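Local coordinates for protein pyrrolysyl-tRNA synthetase (Desulfitobacterium hafniense, PDB 3DSQ) that probably charges its cognate tRNA with pyrrolysine in an ATP-dependent reaction, as a homodimeric class II aminoacyl-tRNA synthetase, at residues R59-L64 with D281-N286; N134-W139 with E242-F247. All coordinates share one frame; numbering follows the deposited sequence.

From the N terminus the chain first builds the long helix 39-68, whose last turns supply segment 59-64. Near its C terminus it returns to this helix, where hairpin 279-284 brings in 281-286, so contact 1 closes a loop of 216 residues. Within that loop lies contact 2, nested rather than crossing: helix 132-142 meets the loop between strands 228-236 and 250-256, two neighbours in the seven-stranded mixed sheet, and closes 102 residues. The two sites sit on opposite sides of the chain's centre. The centres of contact 1 and contact 2 are about 42 Å apart. The nearest atoms of contact 1 and contact 2 are about 26 Å apart. Both also touch the second subunit of the homodimer.

Contact 1: residues R59-L64 with D281-N286; sequences RHLEQL and DGVRLN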
ATOM      1  N   ARG B  59      12.880  -9.213 -21.788  1.00 33.96           N
ATOM      2  CA  ARG B  59      12.464  -8.110 -22.656  1.00 36.52           C
ATOM      3  C   ARG B  59      11.401  -7.281 -21.949  1.00 36.14           C
ATOM      4  O   ARG B  59      11.441  -6.051 -21.969  1.00 33.99           O
ATOM      5  CB  ARG B  59      11.888  -8.627 -23.985  1.00 39.34           C
ATOM      6  CG  ARG B  59      12.908  -9.271 -24.909  1.00 45.00           C
ATOM      7  CD  ARG B  59      12.316  -9.615 -26.278  1.00 49.28           C
ATOM      8  NE  ARG B  59      13.304 -10.280 -27.128  1.00 54.58           N
ATOM      9  CZ  ARG B  59      13.086 -10.675 -28.380  1.00 56.72           C
ATOM     10  NH1 ARG B  59      11.906 -10.479 -28.953  1.00 57.65           N
ATOM     11  NH2 ARG B  59      14.055 -11.268 -29.065  1.00 58.96           N
ATOM     12  N   HIS B  60      10.445  -7.967 -21.331  1.00 36.46           N
ATOM     13  CA  HIS B  60       9.380  -7.283 -20.616  1.00 35.92           C
ATOM     14  C   HIS B  60       9.977  -6.372 -19.550  1.00 35.68           C
ATOM     15  O   HIS B  60       9.562  -5.216 -19.403  1.00 35.67           O
ATOM     16  CB  HIS B  60       8.440  -8.294 -19.965  1.00 34.83           C
ATOM     17  CG  HIS B  60       7.184  -7.684 -19.428  1.00 36.90           C
ATOM     18  ND1 HIS B  60       6.236  -7.100 -20.242  1.00 36.43           N
ATOM     19  CD2 HIS B  60       6.736  -7.532 -18.157  1.00 36.00           C
ATOM     20  CE1 HIS B  60       5.260  -6.612 -19.495  1.00 37.90           C
ATOM     21  NE2 HIS B  60       5.539  -6.861 -18.227  1.00 37.10           N
ATOM     22  N   LEU B  61      10.963  -6.884 -18.817  1.00 33.83           N
ATOM     23  CA  LEU B  61      11.604  -6.096 -17.772  1.00 33.75           C
ATOM     24  C   LEU B  61      12.321  -4.863 -18.306  1.00 34.87           C
ATOM     25  O   LEU B  61      12.404  -3.848 -17.616  1.00 33.78           O
ATOM     26  CB  LEU B  61      12.576  -6.964 -16.961  1.00 30.94           C
ATOM     27  CG  LEU B  61      11.856  -7.871 -15.955  1.00 31.26           C
ATOM     28  CD1 LEU B  61      12.840  -8.746 -15.189  1.00 32.70           C
ATOM     29  CD2 LEU B  61      11.071  -6.990 -14.993  1.00 28.50           C
ATOM     30  N   GLU B  62      12.840  -4.951 -19.529  1.00 36.40           N
ATOM     31  CA  GLU B  62      13.535  -3.823 -20.136  1.00 39.11           C
ATOM     32  C   GLU B  62      12.572  -2.659 -20.270  1.00 38.61           C
ATOM     33  O   GLU B  62      12.916  -1.505 -20.021  1.00 39.06           O
ATOM     34  CB  GLU B  62      14.077  -4.210 -21.513  1.00 42.48           C
ATOM     35  CG  GLU B  62      15.351  -5.007 -21.446  1.00 44.91           C
ATOM     36  CD  GLU B  62      16.439  -4.256 -20.709  1.00 50.11           C
ATOM     37  OE1 GLU B  62      16.799  -3.139 -21.152  1.00 53.33           O
ATOM     38  OE2 GLU B  62      16.936  -4.779 -19.688  1.00 51.83           O
ATOM     39  N   GLN B  63      11.357  -2.989 -20.673  1.00 39.55           N
ATOM     40  CA  GLN B  63      10.291  -2.027 -20.839  1.00 43.29           C
ATOM     41  C   GLN B  63      10.070  -1.305 -19.500  1.00 44.32           C
ATOM     42  O   GLN B  63       9.866  -0.086 -19.445  1.00 44.56           O
ATOM     43  CB  GLN B  63       9.038  -2.790 -21.266  1.00 45.91           C
ATOM     44  CG  GLN B  63       7.772  -1.979 -21.418  1.00 51.19           C
ATOM     45  CD  GLN B  63       6.580  -2.870 -21.715  1.00 54.06           C
ATOM     46  OE1 GLN B  63       6.484  -3.467 -22.792  1.00 56.53           O
ATOM     47  NE2 GLN B  63       5.673  -2.981 -20.751  1.00 55.97           N
ATOM     48  N   LEU B  64      10.130  -2.077 -18.421  1.00 43.23           N
ATOM     49  CA  LEU B  64       9.940  -1.550 -17.079  1.00 41.13           C
ATOM     50  C   LEU B  64      11.064  -0.600 -16.668  1.00 41.48           C
ATOM     51  O   LEU B  64      10.807   0.458 -16.102  1.00 42.20           O
ATOM     52  CB  LEU B  64       9.825  -2.725 -16.091  1.00 39.56           C
ATOM     53  CG  LEU B  64       9.822  -2.529 -14.571  1.00 35.07           C
ATOM     54  CD1 LEU B  64      11.225  -2.277 -14.116  1.00 36.03           C
ATOM     55  CD2 LEU B  64       8.902  -1.394 -14.166  1.00 33.91           C
ATOM     56  N   ASP B 281       6.604  -6.962 -11.957  1.00 26.77           N
ATOM     57  CA  ASP B 281       5.834  -6.583 -13.141  1.00 28.43           C
ATOM     58  C   ASP B 281       5.473  -7.799 -14.008  1.00 29.38           C
ATOM     59  O   ASP B 281       5.570  -7.764 -15.239  1.00 28.41           O
ATOM     60  CB  ASP B 281       6.633  -5.542 -13.936  1.00 27.60           C
ATOM     61  CG  ASP B 281       5.803  -4.838 -15.016  1.00 30.22           C
ATOM     62  OD1 ASP B 281       4.569  -4.729 -14.885  1.00 29.79           O
ATOM     63  OD2 ASP B 281       6.406  -4.374 -15.998  1.00 29.23           O
ATOM     64  N   GLY B 282       5.053  -8.872 -13.340  1.00 28.02           N
ATOM     65  CA  GLY B 282       4.656 -10.093 -14.018  1.00 23.62           C
ATOM     66  C   GLY B 282       5.778 -11.033 -14.426  1.00 23.12           C
ATOM     67  O   GLY B 282       5.506 -12.083 -14.985  1.00 24.25           O
ATOM     68  N   VAL B 283       7.029 -10.678 -14.149  1.00 23.04           N
ATOM     69  CA  VAL B 283       8.160 -11.519 -14.543  1.00 24.09           C
ATOM     70  C   VAL B 283       8.894 -12.183 -13.367  1.00 23.87           C
ATOM     71  O   VAL B 283       9.288 -11.507 -12.428  1.00 23.15           O
ATOM     72  CB  VAL B 283       9.198 -10.692 -15.352  1.00 22.70           C
ATOM     73  CG1 VAL B 283      10.302 -11.593 -15.862  1.00 22.80           C
ATOM     74  CG2 VAL B 283       8.507  -9.972 -16.514  1.00 22.97           C
ATOM     75  N   ARG B 284       9.078 -13.505 -13.429  1.00 24.38           N
ATOM     76  CA  ARG B 284       9.789 -14.230 -12.371  1.00 24.50           C
ATOM     77  C   ARG B 284      11.227 -13.740 -12.467  1.00 25.84           C
ATOM     78  O   ARG B 284      11.793 -13.701 -13.554  1.00 28.27           O
ATOM     79  CB  ARG B 284       9.712 -15.742 -12.620  1.00 25.38           C
ATOM     80  CG  ARG B 284      10.413 -16.606 -11.572  1.00 26.25           C
ATOM     81  CD  ARG B 284       9.687 -16.627 -10.227  1.00 27.37           C
ATOM     82  NE  ARG B 284      10.366 -17.533  -9.301  1.00 28.16           N
ATOM     83  CZ  ARG B 284      11.450 -17.230  -8.591  1.00 29.10           C
ATOM     84  NH1 ARG B 284      12.000 -16.023  -8.669  1.00 28.29           N
ATOM     85  NH2 ARG B 284      12.015 -18.155  -7.829  1.00 30.11           N
ATOM     86  N   LEU B 285      11.832 -13.380 -11.340  1.00 28.08           N
ATOM     87  CA  LEU B 285      13.182 -12.825 -11.370  1.00 29.31           C
ATOM     88  C   LEU B 285      14.389 -13.727 -11.615  1.00 32.74           C
ATOM     89  O   LEU B 285      15.385 -13.276 -12.192  1.00 34.79           O
ATOM     90  CB  LEU B 285      13.413 -11.991 -10.112  1.00 25.70           C
ATOM     91  CG  LEU B 285      12.495 -10.760 -10.052  1.00 24.99           C
ATOM     92  CD1 LEU B 285      12.534 -10.153  -8.673  1.00 24.73           C
ATOM     93  CD2 LEU B 285      12.917  -9.737 -11.122  1.00 23.66           C
ATOM     94  N   ASN B 286      14.324 -14.985 -11.202  1.00 33.02           N
ATOM     95  CA  ASN B 286      15.470 -15.857 -11.412  1.00 35.21           C
ATOM     96  C   ASN B 286      15.535 -16.364 -12.852  1.00 34.30           C
ATOM     97  O   ASN B 286      15.486 -17.564 -13.100  1.00 33.89           O
ATOM     98  CB  ASN B 286      15.424 -17.030 -10.427  1.00 35.88           C
ATOM     99  CG  ASN B 286      14.317 -17.989 -10.729  1.00 36.07           C
ATOM    100  OD1 ASN B 286      13.252 -17.589 -11.189  1.00 39.31           O
ATOM    101  ND2 ASN B 286      14.549 -19.268 -10.464  1.00 38.16           N
TER
HETATM  102  O   HOH W   1       7.413  -4.015 -18.686  1.00 30.27           O
HETATM  103  O   HOH W   2       3.297  -5.853 -16.722  1.00 33.12           O
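V283 packs against the helix with both methyls, one on H60 and the other on L61. Its CG2 approaches CD2 at the edge of the H60 ring at 3.4 Å, while CG1 lies 3.9 Å from L61 CD1. L285 CD2 reaches the same L61 methyl more loosely, at 4.2 Å. This is the compact, apolar part of the contact: L61 also packs on L280 in the partner strand 279-280 and on L145 of the second subunit, so L61 contacts both the hairpin and the dimer mate.

Strands 279-280 and 283-284 form a beta hairpin linked by D281 and G282, both with positive phi (50° and 82°), as in a type I' turn. The turn presents D281 to the helix, and there the packing gives way to water. H60 CG stands anti to the backbone N (chi1 -169°), beside the carbonyl carbon; with chi2 turning the ring, NE2 comes 3.1 Å from D281 O, which lies in the ring plane at its edge. One water donates to H60 O at 2.6 Å and to D281 OD2 at 2.9 Å, and sits over the centre of one face of the H60 ring. A second, in the ring plane, is 2.9 Å from H60 NE2 and donates to D281 OD1. L64 borders this polar patch, its CB 3.8 Å from D281 OD2.

Beyond the waters, OD1 accepts from the backbone N of A72 and OD2 forms a salt bridge with K68. With a lysine, an amide and two donating waters distributed over its oxygens, the D281 carboxylate is likely to stay anionic. K68 and A72 hold it directly and two waters link it to H60, whereas V283 and L61 join hairpin and helix by direct apolar contact.

Contact 2: residues N134-W139 with E242-F247; sequences NLYTLW and EKWEIF
W244 O accepts a hydrogen bond from a water at 2.8 Å and a weak one from R140 NH2; the same water donates weakly to Y136 O, at 3.0 Å, and so bridges the two backbones. W244 is the third residue of a type I beta turn, E242 to E245, in the loop that packs against the side of helix 132-142 within the class II synthetase core. The contact rests on an offset stack: the Y136 ring and the five-membered ring of W244 have centroids 3.9 Å apart and planes at 5°. Each CB adds a CH-pi contact over the other residue's ring, Y136 CB above the six-membered ring of the indole. Both polar ends are held elsewhere, Y136 OH by D241 OD1 and W244 NE1 by K105 O. An alanine at W244 would probably open a gap where the indole covers the Y136 ring and leave K105 O without its indole N-H. I246 continues the packing, with CG1 3.7 Å from Y136 CD2 and CD1 4.0 Å from W139 CB. At the far rim of the indole, W244 CZ3 stops 3.5 Å from T137 OG1, which is hydrogen-bonded to P133 O.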
ATOM      1  N   ASN B 134     -13.754  -0.299   7.778  1.00 26.45           N
ATOM      2  CA  ASN B 134     -13.169   1.033   7.833  1.00 26.20           C
ATOM      3  C   ASN B 134     -13.977   2.060   7.046  1.00 25.25           C
ATOM      4  O   ASN B 134     -14.089   3.210   7.465  1.00 23.90           O
ATOM      5  CB  ASN B 134     -11.729   0.995   7.319  1.00 23.01           C
ATOM      6  CG  ASN B 134     -10.786   0.346   8.305  1.00 26.87           C
ATOM      7  OD1 ASN B 134     -11.220  -0.176   9.344  1.00 24.57           O
ATOM      8  ND2 ASN B 134      -9.491   0.371   7.996  1.00 22.89           N
ATOM      9  N   LEU B 135     -14.529   1.647   5.908  1.00 26.02           N
ATOM     10  CA  LEU B 135     -15.324   2.559   5.092  1.00 28.36           C
ATOM     11  C   LEU B 135     -16.670   2.818   5.787  1.00 28.88           C
ATOM     12  O   LEU B 135     -17.246   3.899   5.674  1.00 27.01           O
ATOM     13  CB  LEU B 135     -15.530   1.973   3.685  1.00 27.95           C
ATOM     14  CG  LEU B 135     -14.259   1.737   2.845  1.00 30.15           C
ATOM     15  CD1 LEU B 135     -14.645   1.256   1.451  1.00 29.70           C
ATOM     16  CD2 LEU B 135     -13.448   3.020   2.739  1.00 25.66           C
ATOM     17  N   TYR B 136     -17.160   1.821   6.518  1.00 29.12           N
ATOM     18  CA  TYR B 136     -18.409   1.967   7.260  1.00 30.10           C
ATOM     19  C   TYR B 136     -18.209   3.097   8.265  1.00 30.49           C
ATOM     20  O   TYR B 136     -19.065   3.974   8.428  1.00 29.17           O
ATOM     21  CB  TYR B 136     -18.724   0.681   8.022  1.00 31.38           C
ATOM     22  CG  TYR B 136     -19.856  -0.137   7.454  1.00 33.21           C
ATOM     23  CD1 TYR B 136     -19.720  -1.513   7.287  1.00 32.63           C
ATOM     24  CD2 TYR B 136     -21.086   0.451   7.138  1.00 34.56           C
ATOM     25  CE1 TYR B 136     -20.782  -2.295   6.826  1.00 35.94           C
ATOM     26  CE2 TYR B 136     -22.160  -0.320   6.676  1.00 34.56           C
ATOM     27  CZ  TYR B 136     -21.998  -1.692   6.527  1.00 36.23           C
ATOM     28  OH  TYR B 136     -23.052  -2.471   6.108  1.00 38.88           O
ATOM     29  N   THR B 137     -17.056   3.062   8.933  1.00 30.50           N
ATOM     30  CA  THR B 137     -16.709   4.052   9.939  1.00 29.33           C
ATOM     31  C   THR B 137     -16.672   5.448   9.320  1.00 30.19           C
ATOM     32  O   THR B 137     -17.292   6.382   9.832  1.00 29.54           O
ATOM     33  CB  THR B 137     -15.347   3.693  10.585  1.00 29.86           C
ATOM     34  OG1 THR B 137     -15.452   2.403  11.207  1.00 30.88           O
ATOM     35  CG2 THR B 137     -14.945   4.715  11.639  1.00 27.49           C
ATOM     36  N   LEU B 138     -15.959   5.591   8.207  1.00 30.96           N
ATOM     37  CA  LEU B 138     -15.874   6.884   7.535  1.00 31.27           C
ATOM     38  C   LEU B 138     -17.249   7.361   7.070  1.00 30.88           C
ATOM     39  O   LEU B 138     -17.526   8.558   7.059  1.00 31.54           O
ATOM     40  CB  LEU B 138     -14.908   6.814   6.349  1.00 30.34           C
ATOM     41  CG  LEU B 138     -13.428   6.674   6.718  1.00 31.80           C
ATOM     42  CD1 LEU B 138     -12.558   7.030   5.519  1.00 29.81           C
ATOM     43  CD2 LEU B 138     -13.105   7.605   7.863  1.00 31.60           C
ATOM     44  N   TRP B 139     -18.108   6.428   6.674  1.00 32.53           N
ATOM     45  CA  TRP B 139     -19.455   6.801   6.255  1.00 32.50           C
ATOM     46  C   TRP B 139     -20.137   7.532   7.394  1.00 31.71           C
ATOM     47  O   TRP B 139     -20.618   8.659   7.234  1.00 30.37           O
ATOM     48  CB  TRP B 139     -20.288   5.571   5.919  1.00 32.35           C
ATOM     49  CG  TRP B 139     -20.117   5.050   4.536  1.00 34.52           C
ATOM     50  CD1 TRP B 139     -19.382   5.605   3.520  1.00 33.44           C
ATOM     51  CD2 TRP B 139     -20.699   3.858   4.006  1.00 34.17           C
ATOM     52  NE1 TRP B 139     -19.475   4.826   2.392  1.00 33.46           N
ATOM     53  CE2 TRP B 139     -20.276   3.748   2.661  1.00 34.78           C
ATOM     54  CE3 TRP B 139     -21.538   2.870   4.538  1.00 31.63           C
ATOM     55  CZ2 TRP B 139     -20.666   2.684   1.838  1.00 34.07           C
ATOM     56  CZ3 TRP B 139     -21.924   1.817   3.726  1.00 31.91           C
ATOM     57  CH2 TRP B 139     -21.487   1.732   2.387  1.00 33.69           C
ATOM     58  N   GLU B 242     -27.348  -2.022  10.684  1.00 48.33           N
ATOM     59  CA  GLU B 242     -27.781  -1.787  12.066  1.00 49.99           C
ATOM     60  C   GLU B 242     -26.618  -1.614  13.042  1.00 48.38           C
ATOM     61  O   GLU B 242     -26.627  -0.707  13.871  1.00 48.39           O
ATOM     62  CB  GLU B 242     -28.675  -2.949  12.530  1.00 52.61           C
ATOM     63  CG  GLU B 242     -28.932  -3.027  14.035  1.00 57.50           C
ATOM     64  CD  GLU B 242     -29.799  -1.892  14.563  1.00 60.55           C
ATOM     65  OE1 GLU B 242     -30.939  -1.728  14.076  1.00 61.63           O
ATOM     66  OE2 GLU B 242     -29.343  -1.166  15.473  1.00 62.64           O
ATOM     67  N   LYS B 243     -25.616  -2.478  12.939  1.00 47.61           N
ATOM     68  CA  LYS B 243     -24.469  -2.412  13.839  1.00 46.69           C
ATOM     69  C   LYS B 243     -23.525  -1.241  13.579  1.00 45.06           C
ATOM     70  O   LYS B 243     -22.794  -0.821  14.474  1.00 44.78           O
ATOM     71  CB  LYS B 243     -23.696  -3.732  13.787  1.00 48.69           C
ATOM     72  CG  LYS B 243     -24.507  -4.921  14.287  1.00 50.66           C
ATOM     73  CD  LYS B 243     -23.714  -6.213  14.221  1.00 52.44           C
ATOM     74  CE  LYS B 243     -24.544  -7.391  14.714  1.00 53.10           C
ATOM     75  NZ  LYS B 243     -23.760  -8.660  14.714  1.00 54.75           N
ATOM     76  N   TRP B 244     -23.545  -0.704  12.363  1.00 43.69           N
ATOM     77  CA  TRP B 244     -22.673   0.416  12.025  1.00 41.70           C
ATOM     78  C   TRP B 244     -23.393   1.754  12.041  1.00 41.19           C
ATOM     79  O   TRP B 244     -22.828   2.772  11.637  1.00 41.97           O
ATOM     80  CB  TRP B 244     -22.024   0.195  10.650  1.00 41.70           C
ATOM     81  CG  TRP B 244     -21.065  -0.952  10.635  1.00 39.96           C
ATOM     82  CD1 TRP B 244     -21.320  -2.234  10.236  1.00 40.23           C
ATOM     83  CD2 TRP B 244     -19.714  -0.941  11.115  1.00 39.61           C
ATOM     84  NE1 TRP B 244     -20.212  -3.024  10.443  1.00 39.37           N
ATOM     85  CE2 TRP B 244     -19.213  -2.256  10.983  1.00 39.09           C
ATOM     86  CE3 TRP B 244     -18.879   0.051  11.646  1.00 38.36           C
ATOM     87  CZ2 TRP B 244     -17.912  -2.604  11.366  1.00 38.27           C
ATOM     88  CZ3 TRP B 244     -17.583  -0.295  12.027  1.00 38.83           C
ATOM     89  CH2 TRP B 244     -17.115  -1.611  11.884  1.00 39.22           C
ATOM     90  N   GLU B 245     -24.635   1.748  12.511  1.00 41.66           N
ATOM     91  CA  GLU B 245     -25.452   2.956  12.584  1.00 41.54           C
ATOM     92  C   GLU B 245     -25.642   3.622  11.223  1.00 41.33           C
ATOM     93  O   GLU B 245     -25.523   4.841  11.088  1.00 40.11           O
ATOM     94  CB  GLU B 245     -24.845   3.958  13.570  1.00 44.66           C
ATOM     95  CG  GLU B 245     -24.700   3.406  14.989  1.00 50.33           C
ATOM     96  CD  GLU B 245     -24.326   4.475  16.006  1.00 52.48           C
ATOM     97  OE1 GLU B 245     -23.286   5.146  15.816  1.00 53.48           O
ATOM     98  OE2 GLU B 245     -25.075   4.641  16.994  1.00 53.27           O
ATOM     99  N   ILE B 246     -25.944   2.813  10.216  1.00 40.54           N
ATOM    100  CA  ILE B 246     -26.169   3.329   8.875  1.00 41.40           C
ATOM    101  C   ILE B 246     -27.648   3.138   8.534  1.00 41.88           C
ATOM    102  O   ILE B 246     -28.224   2.092   8.827  1.00 40.78           O
ATOM    103  CB  ILE B 246     -25.313   2.572   7.827  1.00 40.26           C
ATOM    104  CG1 ILE B 246     -23.823   2.690   8.171  1.00 39.97           C
ATOM    105  CG2 ILE B 246     -25.590   3.125   6.438  1.00 40.58           C
ATOM    106  CD1 ILE B 246     -23.282   4.115   8.171  1.00 39.78           C
ATOM    107  N   PHE B 247     -28.267   4.150   7.934  1.00 41.80           N
ATOM    108  CA  PHE B 247     -29.669   4.031   7.558  1.00 44.54           C
ATOM    109  C   PHE B 247     -30.040   4.707   6.246  1.00 43.69           C
ATOM    110  O   PHE B 247     -31.190   5.088   6.028  1.00 43.99           O
ATOM    111  CB  PHE B 247     -30.575   4.522   8.691  1.00 48.48           C
ATOM    112  CG  PHE B 247     -30.880   3.458   9.712  1.00 53.54           C
ATOM    113  CD1 PHE B 247     -31.280   2.184   9.306  1.00 55.55           C
ATOM    114  CD2 PHE B 247     -30.784   3.725  11.073  1.00 55.68           C
ATOM    115  CE1 PHE B 247     -31.582   1.187  10.243  1.00 57.08           C
ATOM    116  CE2 PHE B 247     -31.085   2.730  12.024  1.00 57.93           C
ATOM    117  CZ  PHE B 247     -31.484   1.460  11.605  1.00 56.89           C
TER
HETATM  118  O   HOH W   3     -20.134   3.199  11.084  1.00 38.26           O